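Local coordinates for protein phosphoribosylaminoimidazole-succinocarboxamide synthase (Saccharomyces cerevisiae, PDB 2CNQ) that catalyses the ATP-dependent joining of aspartate to 4-carboxy-5-aminoimidazole ribotide, forming SAICAR in de novo purine biosynthesis, at residues A[123-128]-A[146-151]; A[212-217]-A[242-247]; A[258-263]-A[290-295]. All coordinates share one frame; numbering follows the deposited sequence. Where two conformers were deposited one is given.

Interaction 1: A[123-128]-A[146-151]; sequences GYITGS and QGLKES. With AMZ (aminoimidazole 4-carboxamide ribonucleotide), chain C.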
loop_
_atom_site.group_PDB
_atom_site.type_symbol
_atom_site.label_atom_id
_atom_site.label_comp_id
_atom_site.label_asym_id
_atom_site.label_seq_id
_atom_site.Cartn_x
_atom_site.Cartn_y
_atom_site.Cartn_z
ATOM N N GLY A 123 3.709 -13.227 3.992
ATOM C CA GLY A 123 4.424 -13.954 5.008
ATOM C C GLY A 123 3.579 -14.948 5.725
ATOM O O GLY A 123 4.091 -15.902 6.306
ATOM N N TYR A 124 2.284 -14.730 5.705
ATOM C CA TYR A 124 1.329 -15.472 6.462
ATOM C C TYR A 124 0.162 -15.682 5.578
ATOM O O TYR A 124 -0.154 -14.867 4.716
ATOM C CB TYR A 124 0.891 -14.692 7.675
ATOM C CG TYR A 124 1.994 -14.433 8.635
ATOM C CD1 TYR A 124 2.974 -13.501 8.363
ATOM C CD2 TYR A 124 2.060 -15.115 9.822
ATOM C CE1 TYR A 124 3.981 -13.280 9.251
ATOM C CE2 TYR A 124 3.074 -14.878 10.712
ATOM C CZ TYR A 124 4.026 -13.973 10.416
ATOM O OH TYR A 124 5.040 -13.708 11.278
ATOM N N ILE A 125 -0.517 -16.792 5.788
ATOM C CA ILE A 125 -1.576 -17.154 4.901
ATOM C C ILE A 125 -2.880 -16.604 5.375
ATOM O O ILE A 125 -3.375 -16.947 6.428
ATOM C CB ILE A 125 -1.590 -18.653 4.667
ATOM C CG1 ILE A 125 -2.500 -18.955 3.508
ATOM C CG2 ILE A 125 -1.929 -19.478 5.889
ATOM C CD1 ILE A 125 -2.370 -20.350 3.000
ATOM N N THR A 126 -3.465 -15.735 4.576
ATOM C CA THR A 126 -4.701 -15.116 4.893
ATOM C C THR A 126 -5.311 -14.631 3.619
ATOM O O THR A 126 -4.778 -14.792 2.550
ATOM C CB THR A 126 -4.486 -13.977 5.906
ATOM O OG1 THR A 126 -5.737 -13.510 6.345
ATOM C CG2 THR A 126 -3.724 -12.828 5.333
ATOM N N GLY A 127 -6.475 -14.057 3.710
ATOM C CA GLY A 127 -7.026 -13.379 2.581
ATOM C C GLY A 127 -7.227 -14.301 1.430
ATOM O O GLY A 127 -7.663 -15.440 1.579
ATOM N N SER A 128 -6.876 -13.832 0.261
ATOM C CA SER A 128 -7.152 -14.621 -0.907
ATOM C C SER A 128 -6.296 -15.849 -0.955
ATOM O O SER A 128 -6.676 -16.841 -1.543
ATOM C CB SER A 128 -6.999 -13.774 -2.142
ATOM O OG SER A 128 -5.680 -13.456 -2.402
ATOM N N GLN A 146 1.235 -28.933 3.428
ATOM C CA GLN A 146 -0.026 -29.329 3.956
ATOM C C GLN A 146 -0.095 -28.906 5.383
ATOM O O GLN A 146 0.905 -28.830 6.068
ATOM C CB GLN A 146 -0.153 -30.813 3.876
ATOM C CG GLN A 146 -1.472 -31.282 4.265
ATOM C CD GLN A 146 -1.594 -32.729 4.053
ATOM O OE1 GLN A 146 -1.278 -33.231 2.977
ATOM N NE2 GLN A 146 -2.050 -33.439 5.060
ATOM N N GLY A 147 -1.301 -28.638 5.830
ATOM C CA GLY A 147 -1.565 -28.434 7.218
ATOM C C GLY A 147 -1.388 -27.031 7.722
ATOM O O GLY A 147 -1.429 -26.821 8.907
ATOM N N LEU A 148 -1.198 -26.061 6.841
ATOM C CA LEU A 148 -1.184 -24.691 7.301
ATOM C C LEU A 148 -2.526 -24.354 7.857
ATOM O O LEU A 148 -3.564 -24.653 7.302
ATOM C CB LEU A 148 -1.044 -23.751 6.133
ATOM C CG LEU A 148 0.194 -23.919 5.316
ATOM C CD1 LEU A 148 0.071 -23.021 4.108
ATOM C CD2 LEU A 148 1.389 -23.555 6.163
ATOM N N LYS A 149 -2.505 -23.652 8.946
ATOM C CA LYS A 149 -3.707 -23.146 9.538
ATOM C C LYS A 149 -3.868 -21.696 9.206
ATOM O O LYS A 149 -2.934 -21.029 8.810
ATOM C CB LYS A 149 -3.671 -23.400 11.019
ATOM C CG LYS A 149 -3.655 -24.883 11.381
ATOM C CD LYS A 149 -4.861 -25.635 10.855
ATOM C CE LYS A 149 -4.832 -27.074 11.332
ATOM N NZ LYS A 149 -5.986 -27.855 10.848
ATOM N N GLU A 150 -5.077 -21.193 9.353
ATOM C CA GLU A 150 -5.327 -19.827 8.963
ATOM C C GLU A 150 -4.411 -18.908 9.680
ATOM O O GLU A 150 -4.231 -19.023 10.866
ATOM C CB GLU A 150 -6.756 -19.443 9.232
ATOM C CG GLU A 150 -7.076 -18.122 8.621
ATOM C CD GLU A 150 -8.384 -17.559 9.003
ATOM O OE1 GLU A 150 -8.548 -16.358 8.771
ATOM O OE2 GLU A 150 -9.243 -18.288 9.515
ATOM N N SER A 151 -3.827 -17.999 8.929
ATOM C CA SER A 151 -2.917 -17.018 9.454
ATOM C C SER A 151 -1.566 -17.536 9.760
ATOM O O SER A 151 -0.769 -16.782 10.244
ATOM C CB SER A 151 -3.452 -16.281 10.674
ATOM O OG SER A 151 -4.761 -15.840 10.450
HETATM O O5 AMZ C . -4.195 -2.045 -3.650
HETATM C C6 AMZ C . -4.200 -3.149 -4.153
HETATM N N2 AMZ C . -4.514 -3.376 -5.423
HETATM C C3A AMZ C . -3.827 -4.316 -3.377
HETATM C C7A AMZ C . -3.507 -4.322 -2.054
HETATM N N3 AMZ C . -3.363 -3.334 -1.151
HETATM N N1 AMZ C . -3.781 -5.571 -3.857
HETATM C C5 AMZ C . -3.425 -6.343 -2.855
HETATM N N AMZ C . -3.270 -5.595 -1.739
HETATM C C1 AMZ C . -2.817 -6.081 -0.460
HETATM C C2 AMZ C . -3.919 -6.380 0.511
HETATM C C3 AMZ C . -3.298 -7.432 1.384
HETATM O O2 AMZ C . -2.477 -6.753 2.309
HETATM O O1 AMZ C . -4.293 -5.201 1.192
HETATM O O AMZ C . -2.210 -7.319 -0.707
HETATM C C AMZ C . -2.445 -8.196 0.384
HETATM C C4 AMZ C . -3.061 -9.466 -0.102
HETATM O O3 AMZ C . -4.420 -9.216 -0.419
HETATM P P AMZ C . -5.349 -10.459 -0.791
HETATM O OP1 AMZ C . -4.922 -10.950 -2.135
HETATM O O4 AMZ C . -6.738 -9.864 -0.815
HETATM O OP2 AMZ C . -5.191 -11.526 0.243
HETATM O O HOH W 1 -6.390 -14.770 8.578
#

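Interaction 2: A[212-217]-A[242-247]; sequences IIADTK and RFWNGA. With AMZ (aminoimidazole 4-carboxamide ribonucleotide), chain C.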
loop_
_atom_site.group_PDB
_atom_site.type_symbol
_atom_site.label_atom_id
_atom_site.label_comp_id
_atom_site.label_asym_id
_atom_site.label_seq_id
_atom_site.Cartn_x
_atom_site.Cartn_y
_atom_site.Cartn_z
ATOM N N ILE A 212 2.914 -8.125 13.239
ATOM C CA ILE A 212 3.104 -9.082 12.185
ATOM C C ILE A 212 2.606 -8.464 10.919
ATOM O O ILE A 212 1.450 -8.110 10.811
ATOM C CB ILE A 212 2.347 -10.359 12.487
ATOM C CG1 ILE A 212 3.002 -11.079 13.655
ATOM C CG2 ILE A 212 2.327 -11.229 11.256
ATOM C CD1 ILE A 212 2.220 -12.232 14.169
ATOM N N ILE A 213 3.475 -8.326 9.947
ATOM C CA ILE A 213 3.049 -7.921 8.633
ATOM C C ILE A 213 2.626 -9.183 7.951
ATOM O O ILE A 213 3.446 -9.989 7.555
ATOM C CB ILE A 213 4.152 -7.250 7.854
ATOM C CG1 ILE A 213 4.782 -6.116 8.629
ATOM C CG2 ILE A 213 3.574 -6.762 6.552
ATOM C CD1 ILE A 213 5.909 -5.469 7.943
ATOM N N ALA A 214 1.346 -9.413 7.852
ATOM C CA ALA A 214 0.896 -10.647 7.301
ATOM C C ALA A 214 1.221 -10.742 5.837
ATOM O O ALA A 214 1.670 -11.765 5.354
ATOM C CB ALA A 214 -0.559 -10.787 7.492
ATOM N N ASP A 215 0.973 -9.659 5.138
ATOM C CA ASP A 215 1.178 -9.587 3.732
ATOM C C ASP A 215 1.208 -8.126 3.355
ATOM O O ASP A 215 0.892 -7.250 4.138
ATOM C CB ASP A 215 0.123 -10.395 2.991
ATOM C CG ASP A 215 -1.275 -10.005 3.287
ATOM O OD1 ASP A 215 -2.123 -10.891 3.136
ATOM O OD2 ASP A 215 -1.528 -8.835 3.591
ATOM N N THR A 216 1.614 -7.878 2.135
ATOM C CA THR A 216 1.681 -6.531 1.670
ATOM C C THR A 216 1.746 -6.540 0.174
ATOM O O THR A 216 2.171 -7.495 -0.423
ATOM C CB THR A 216 2.917 -5.828 2.233
ATOM O OG1 THR A 216 2.778 -4.432 2.082
ATOM C CG2 THR A 216 4.185 -6.243 1.592
ATOM N N LYS A 217 1.343 -5.430 -0.395
ATOM C CA LYS A 217 1.436 -5.175 -1.797
ATOM C C LYS A 217 2.380 -4.066 -2.029
ATOM O O LYS A 217 2.163 -2.958 -1.574
ATOM C CB LYS A 217 0.069 -4.836 -2.340
ATOM C CG LYS A 217 0.042 -4.553 -3.821
ATOM C CD LYS A 217 0.345 -3.144 -4.231
ATOM C CE LYS A 217 -0.741 -2.200 -3.854
ATOM N NZ LYS A 217 -0.401 -0.785 -4.139
ATOM N N ARG A 242 -1.545 -6.024 5.500
ATOM C CA ARG A 242 -2.247 -6.465 6.666
ATOM C C ARG A 242 -1.283 -6.501 7.799
ATOM O O ARG A 242 -0.210 -7.066 7.702
ATOM C CB ARG A 242 -2.865 -7.806 6.452
ATOM C CG ARG A 242 -4.023 -7.735 5.542
ATOM C CD ARG A 242 -4.499 -9.104 5.224
ATOM N NE ARG A 242 -5.647 -9.039 4.349
ATOM C CZ ARG A 242 -5.787 -9.721 3.239
ATOM N NH1 ARG A 242 -6.929 -9.629 2.616
ATOM N NH2 ARG A 242 -4.822 -10.461 2.738
ATOM N N PHE A 243 -1.680 -5.839 8.869
ATOM C CA PHE A 243 -0.897 -5.723 10.056
ATOM C C PHE A 243 -1.641 -6.327 11.200
ATOM O O PHE A 243 -2.757 -5.923 11.484
ATOM C CB PHE A 243 -0.633 -4.273 10.356
ATOM C CG PHE A 243 0.150 -3.564 9.334
ATOM C CD1 PHE A 243 -0.278 -2.359 8.827
ATOM C CD2 PHE A 243 1.346 -4.054 8.892
ATOM C CE1 PHE A 243 0.498 -1.654 7.929
ATOM C CE2 PHE A 243 2.096 -3.365 7.976
ATOM C CZ PHE A 243 1.677 -2.152 7.509
ATOM N N TRP A 244 -0.994 -7.269 11.854
ATOM C CA TRP A 244 -1.562 -7.956 12.972
ATOM C C TRP A 244 -0.752 -7.678 14.188
ATOM O O TRP A 244 0.428 -7.475 14.148
ATOM C CB TRP A 244 -1.555 -9.434 12.723
ATOM C CG TRP A 244 -2.376 -9.842 11.583
ATOM C CD1 TRP A 244 -3.417 -9.175 11.034
ATOM C CD2 TRP A 244 -2.247 -11.044 10.858
ATOM N NE1 TRP A 244 -3.935 -9.889 10.018
ATOM C CE2 TRP A 244 -3.241 -11.055 9.896
ATOM C CE3 TRP A 244 -1.363 -12.120 10.928
ATOM C CZ2 TRP A 244 -3.412 -12.104 9.036
ATOM C CZ3 TRP A 244 -1.515 -13.149 10.071
ATOM C CH2 TRP A 244 -2.526 -13.137 9.118
ATOM N N ASN A 245 -1.420 -7.683 15.308
ATOM C CA ASN A 245 -0.751 -7.563 16.569
ATOM C C ASN A 245 -0.096 -8.870 16.913
ATOM O O ASN A 245 -0.746 -9.902 16.990
ATOM C CB ASN A 245 -1.785 -7.170 17.594
ATOM C CG ASN A 245 -1.196 -6.913 18.919
ATOM O OD1 ASN A 245 -0.888 -5.757 19.233
ATOM N ND2 ASN A 245 -1.040 -7.913 19.708
ATOM N N GLY A 246 1.203 -8.847 17.122
ATOM C CA GLY A 246 1.911 -10.074 17.385
ATOM C C GLY A 246 1.448 -10.770 18.624
ATOM O O GLY A 246 1.358 -11.973 18.677
ATOM N N ALA A 247 1.172 -9.999 19.644
ATOM C CA ALA A 247 0.780 -10.593 20.892
ATOM C C ALA A 247 -0.578 -11.238 20.837
ATOM O O ALA A 247 -0.818 -12.161 21.582
ATOM C CB ALA A 247 0.826 -9.570 21.961
HETATM O O5 AMZ C . -4.195 -2.045 -3.650
HETATM C C6 AMZ C . -4.200 -3.149 -4.153
HETATM N N2 AMZ C . -4.514 -3.376 -5.423
HETATM C C3A AMZ C . -3.827 -4.316 -3.377
HETATM C C7A AMZ C . -3.507 -4.322 -2.054
HETATM N N3 AMZ C . -3.363 -3.334 -1.151
HETATM N N1 AMZ C . -3.781 -5.571 -3.857
HETATM C C5 AMZ C . -3.425 -6.343 -2.855
HETATM N N AMZ C . -3.270 -5.595 -1.739
HETATM C C1 AMZ C . -2.817 -6.081 -0.460
HETATM C C2 AMZ C . -3.919 -6.380 0.511
HETATM C C3 AMZ C . -3.298 -7.432 1.384
HETATM O O2 AMZ C . -2.477 -6.753 2.309
HETATM O O1 AMZ C . -4.293 -5.201 1.192
HETATM O O AMZ C . -2.210 -7.319 -0.707
HETATM C C AMZ C . -2.445 -8.196 0.384
HETATM C C4 AMZ C . -3.061 -9.466 -0.102
HETATM O O3 AMZ C . -4.420 -9.216 -0.419
HETATM P P AMZ C . -5.349 -10.459 -0.791
HETATM O OP1 AMZ C . -4.922 -10.950 -2.135
HETATM O O4 AMZ C . -6.738 -9.864 -0.815
HETATM O OP2 AMZ C . -5.191 -11.526 0.243
#

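Interaction 3: A[258-263]-A[290-295]; sequences YDKQFL and AKYIEA. With ADP (adenosine-5'-diphosphate), chain F.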
loop_
_atom_site.group_PDB
_atom_site.type_symbol
_atom_site.label_atom_id
_atom_site.label_comp_id
_atom_site.label_asym_id
_atom_site.label_seq_id
_atom_site.Cartn_x
_atom_site.Cartn_y
_atom_site.Cartn_z
ATOM N N TYR A 258 -5.192 -4.242 11.853
ATOM C CA TYR A 258 -4.711 -2.903 12.025
ATOM C C TYR A 258 -4.489 -2.314 10.654
ATOM O O TYR A 258 -3.435 -1.809 10.318
ATOM C CB TYR A 258 -3.474 -2.859 12.879
ATOM C CG TYR A 258 -3.809 -3.377 14.231
ATOM C CD1 TYR A 258 -4.196 -2.520 15.220
ATOM C CD2 TYR A 258 -3.812 -4.725 14.494
ATOM C CE1 TYR A 258 -4.613 -2.996 16.441
ATOM C CE2 TYR A 258 -4.209 -5.212 15.716
ATOM C CZ TYR A 258 -4.606 -4.334 16.673
ATOM O OH TYR A 258 -5.021 -4.769 17.891
ATOM N N ASP A 259 -5.544 -2.389 9.852
ATOM C CA ASP A 259 -5.411 -2.177 8.440
ATOM C C ASP A 259 -6.782 -2.169 7.834
ATOM O O ASP A 259 -7.793 -2.189 8.503
ATOM C CB ASP A 259 -4.538 -3.278 7.863
ATOM C CG ASP A 259 -5.066 -4.630 8.213
ATOM O OD1 ASP A 259 -6.257 -4.855 7.982
ATOM O OD2 ASP A 259 -4.393 -5.425 8.814
ATOM N N LYS A 260 -6.822 -2.119 6.530
ATOM C CA LYS A 260 -8.061 -1.995 5.830
ATOM C C LYS A 260 -8.937 -3.189 6.002
ATOM O O LYS A 260 -10.107 -3.105 5.687
ATOM C CB LYS A 260 -7.808 -1.802 4.353
ATOM C CG LYS A 260 -9.044 -1.281 3.640
ATOM C CD LYS A 260 -8.982 -1.443 2.154
ATOM C CE LYS A 260 -7.889 -0.650 1.534
ATOM N NZ LYS A 260 -8.185 -0.397 0.093
ATOM N N GLN A 261 -8.395 -4.318 6.405
ATOM C CA GLN A 261 -9.211 -5.489 6.527
ATOM C C GLN A 261 -10.374 -5.253 7.459
ATOM O O GLN A 261 -11.422 -5.827 7.267
ATOM C CB GLN A 261 -8.414 -6.697 6.981
ATOM C CG GLN A 261 -9.120 -7.974 6.706
ATOM C CD GLN A 261 -9.250 -8.204 5.228
ATOM O OE1 GLN A 261 -8.323 -7.954 4.479
ATOM N NE2 GLN A 261 -10.407 -8.673 4.800
ATOM N N PHE A 262 -10.224 -4.402 8.443
ATOM C CA PHE A 262 -11.314 -4.104 9.313
ATOM C C PHE A 262 -12.486 -3.599 8.504
ATOM O O PHE A 262 -13.617 -3.983 8.719
ATOM C CB PHE A 262 -10.870 -3.052 10.280
ATOM C CG PHE A 262 -11.977 -2.515 11.074
ATOM C CD1 PHE A 262 -12.421 -1.242 10.842
ATOM C CD2 PHE A 262 -12.614 -3.291 12.012
ATOM C CE1 PHE A 262 -13.474 -0.737 11.540
ATOM C CE2 PHE A 262 -13.660 -2.791 12.718
ATOM C CZ PHE A 262 -14.099 -1.508 12.476
ATOM N N LEU A 263 -12.225 -2.677 7.591
ATOM C CA LEU A 263 -13.280 -2.107 6.789
ATOM C C LEU A 263 -13.793 -3.117 5.833
ATOM O O LEU A 263 -14.983 -3.249 5.668
ATOM C CB LEU A 263 -12.779 -0.889 6.056
ATOM C CG LEU A 263 -13.783 -0.321 5.081
ATOM C CD1 LEU A 263 -15.047 0.157 5.770
ATOM C CD2 LEU A 263 -13.154 0.770 4.269
ATOM N N ALA A 290 -8.357 4.734 13.715
ATOM C CA ALA A 290 -7.565 4.412 14.876
ATOM C C ALA A 290 -6.714 3.218 14.631
ATOM O O ALA A 290 -5.604 3.150 15.114
ATOM C CB ALA A 290 -8.447 4.205 16.062
ATOM N N LYS A 291 -7.216 2.233 13.925
ATOM C CA LYS A 291 -6.405 1.079 13.601
ATOM C C LYS A 291 -5.236 1.474 12.762
ATOM O O LYS A 291 -4.144 0.993 12.965
ATOM C CB LYS A 291 -7.260 0.058 12.886
ATOM C CG LYS A 291 -8.090 -0.736 13.837
ATOM C CD LYS A 291 -9.107 -1.608 13.086
ATOM C CE LYS A 291 -9.896 -2.515 13.969
ATOM N NZ LYS A 291 -9.052 -3.420 14.768
ATOM N N TYR A 292 -5.462 2.324 11.772
ATOM C CA TYR A 292 -4.381 2.744 10.925
ATOM C C TYR A 292 -3.364 3.468 11.740
ATOM O O TYR A 292 -2.175 3.281 11.549
ATOM C CB TYR A 292 -4.878 3.648 9.818
ATOM C CG TYR A 292 -5.412 2.935 8.618
ATOM C CD1 TYR A 292 -4.978 3.316 7.380
ATOM C CD2 TYR A 292 -6.334 1.917 8.708
ATOM C CE1 TYR A 292 -5.452 2.705 6.247
ATOM C CE2 TYR A 292 -6.820 1.312 7.586
ATOM C CZ TYR A 292 -6.384 1.721 6.356
ATOM O OH TYR A 292 -6.906 1.102 5.285
ATOM N N ILE A 293 -3.821 4.345 12.615
ATOM C CA ILE A 293 -2.879 5.105 13.412
ATOM C C ILE A 293 -2.116 4.200 14.338
ATOM O O ILE A 293 -0.949 4.416 14.545
ATOM C CB ILE A 293 -3.620 6.225 14.122
ATOM C CG1 ILE A 293 -3.969 7.298 13.102
ATOM C CG2 ILE A 293 -2.784 6.788 15.238
ATOM C CD1 ILE A 293 -4.967 8.305 13.576
ATOM N N GLU A 294 -2.756 3.189 14.888
ATOM C CA GLU A 294 -2.034 2.279 15.742
ATOM C C GLU A 294 -0.963 1.565 14.969
ATOM O O GLU A 294 0.140 1.409 15.442
ATOM C CB GLU A 294 -2.988 1.320 16.384
ATOM C CG GLU A 294 -2.329 0.329 17.299
ATOM C CD GLU A 294 -1.719 0.932 18.540
ATOM O OE1 GLU A 294 -1.127 0.157 19.293
ATOM O OE2 GLU A 294 -1.895 2.107 18.825
ATOM N N ALA A 295 -1.284 1.119 13.768
ATOM C CA ALA A 295 -0.269 0.512 12.954
ATOM C C ALA A 295 0.856 1.491 12.735
ATOM O O ALA A 295 2.011 1.145 12.845
ATOM C CB ALA A 295 -0.824 0.064 11.652
HETATM P PB ADP F . -9.245 -1.389 -3.081
HETATM O O1B ADP F . -9.992 -0.348 -3.847
HETATM O O2B ADP F . -8.270 -2.184 -3.906
HETATM O O3B ADP F . -8.684 -0.804 -1.805
HETATM P PA ADP F . -9.415 -3.601 -1.774
HETATM O O1A ADP F . -10.191 -4.414 -0.812
HETATM O O2A ADP F . -8.246 -3.058 -1.038
HETATM O O3A ADP F . -10.249 -2.543 -2.593
HETATM O "O5'" ADP F . -8.821 -4.462 -2.939
HETATM C "C5'" ADP F . -7.709 -5.288 -2.667
HETATM C "C4'" ADP F . -7.354 -6.223 -3.804
HETATM O "O4'" ADP F . -8.427 -7.148 -3.942
HETATM C "C3'" ADP F . -7.208 -5.455 -5.092
HETATM O "O3'" ADP F . -6.244 -6.086 -5.915
HETATM C "C2'" ADP F . -8.580 -5.582 -5.674
HETATM O "O2'" ADP F . -8.544 -5.509 -7.076
HETATM C "C1'" ADP F . -8.991 -6.966 -5.227
HETATM N N9 ADP F . -10.436 -7.112 -5.094
HETATM C C8 ADP F . -11.248 -6.180 -4.626
HETATM N N7 ADP F . -12.518 -6.604 -4.637
HETATM C C5 ADP F . -12.507 -7.840 -5.106
HETATM C C6 ADP F . -13.562 -8.804 -5.329
HETATM N N6 ADP F . -14.839 -8.458 -5.038
HETATM N N1 ADP F . -13.180 -9.991 -5.838
HETATM C C2 ADP F . -11.876 -10.285 -6.126
HETATM N N3 ADP F . -10.852 -9.423 -5.925
HETATM C C4 ADP F . -11.126 -8.198 -5.419
#

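Interaction 1: A[123-128]-A[146-151]
Ser151 and Ile125 make the one direct hydrogen bond between the two segments. Ser151 N donates a hydrogen bond to Ile125 O at 2.8 Å. The donor sits nearly in line with the C=O bond, at 165°, although the hydrogen bond is bent at the hydrogen. Ile125 also has a backbone hydrogen bond with Gln152, next along from Ser151.

The apolar part of the contact belongs to Ile125. Its CG1 is anti to the backbone N (chi1 -167°), and the extended second torsion carries CD1 on to Leu148 CD1 at 3.8 Å. The two side chains cross at about a right angle. The other branch, CG2, lies 3.5 Å from Lys149 O. Phe154 touches both Ile125 and Leu148.

Tyr124 presents a ring edge. Its CD2 approaches Ser151 O at 3.3 Å, with the oxygen in the plane of the ring. That oxygen also accepts a hydrogen bond from the hydroxyl of Tyr249.

A water joins three side chains. It donates to Glu150 OE1 and to Ser151 OG, both at 2.7 Å, and is hydrogen-bonded to Thr126 OG1 at 2.6 Å. Ser151 OG is further bonded to Glu253 O.

The ligand is held at the far end of 123-128. Ser128 N donates to OP2 of the ribonucleotide phosphate at 2.9 Å, an almost straight bond of 164°. Gly127 has positive phi, and a CB there would collide with OP2. A glycine and a backbone N-H thus form part of the phosphate-binding site for aminoimidazole 4-carboxamide ribonucleotide (AMZ).

Interaction 2: A[212-217]-A[242-247]
Asp215 and Arg242 meet through their side chains on one face of the antiparallel beta hairpin of strands 211-223 and 228-245, crossing at a slant. Their carboxylate and guanidinium planes are turned 49° apart. Arg242 NH2 still meets the syn lone pair of Asp215 OD1 at 2.8 Å, and this oxygen lies close to the guanidinium plane. The Arg242 chain is extended from CG to NE.

Trp244 lies on the same sheet face. Ala214 CB sits over its six-membered ring, 3.4 Å from the centroid and 7° off the normal, a CH-pi contact. Ile212 CG2 approaches Trp244 CE3 obliquely. On the other face, Ile213 and Phe243 lie side by side and point the same way. Ile213 CG1 meets the Phe243 ring at its edge, 3.9 Å from CE2.

Ile212 and Trp244 form a hydrogen-bonded pair, each giving its N-H to the other's carbonyl. Ala214 N donates to Arg242 O, and Ile213 and Phe243 are a non-hydrogen-bonded pair.

The charged pair also grips AMZ. Asp215 OD2 accepts from AMZ O2, the ribose hydroxyl on its C3, at 2.6 Å. Arg242 NH2 donates to AMZ OP2 at 2.7 Å, while AMZ C3 lies over one guanidinium face.

Interaction 3: A[258-263]-A[290-295]
Tyr258 lies against helix 282-300. Its CB is 4.1 Å from Ala295 CB, and its ring passes alongside Glu294. Lys291 NZ stands over the ring face, 4.9 Å from the centroid, a cation-pi contact.

Asp259 offers its backbone: its C lies 3.5 Å from Tyr292 CE2. Its OD1 uses the anti lone pair to accept Gln261 N at 2.7 Å, a capping bond where the chain turns into the helix.

Lys260 runs beside Tyr292 in the same direction, with CB 3.2 Å from Tyr292 OH. Its end turns away to the nucleotide. In one of two conformers NZ donates to ADP O2A at 2.9 Å, though its exact place is doubtful, and Ser40 O is another partner.

Phe262 has its CG anti to the backbone N (chi1 170°), and Lys291 CE lies over the ring, 3.4 Å from CD2. An alanine here would probably open a gap over Lys291 CE and leave that methylene less confined.

No hydrogen bond joins the two segments; rings, methylenes, the Ala295 methyl and one cation-pi pair do. Such packing sets little direction, so the fit probably depends also on Tyr292 OH bonding Asp239 and Lys291 NZ bonding Ser257.

Interactions 1 and 2 are buried; interaction 3 is partly buried, with Glu294 at its exposed rim. The first two touch: Ala214 O lies within probable hydrogen-bonding distance of Gly123 N and Tyr124 N, and both hold the same ribonucleotide. Interaction 1 supplies a backbone N-H to the phosphate, interaction 2 a charged pair to phosphate and ribose. Interaction 3 follows interaction 2 along the chain and is tied to it by probable bonds from Phe243 N to Asp259 OD2 and from Arg242 NH1 to Gln261 OE1. It serves ADP instead. Interaction 2 is strand pairing, interaction 1 loop contacts with a bridging water, and interaction 3 aromatic and aliphatic packing against a helix.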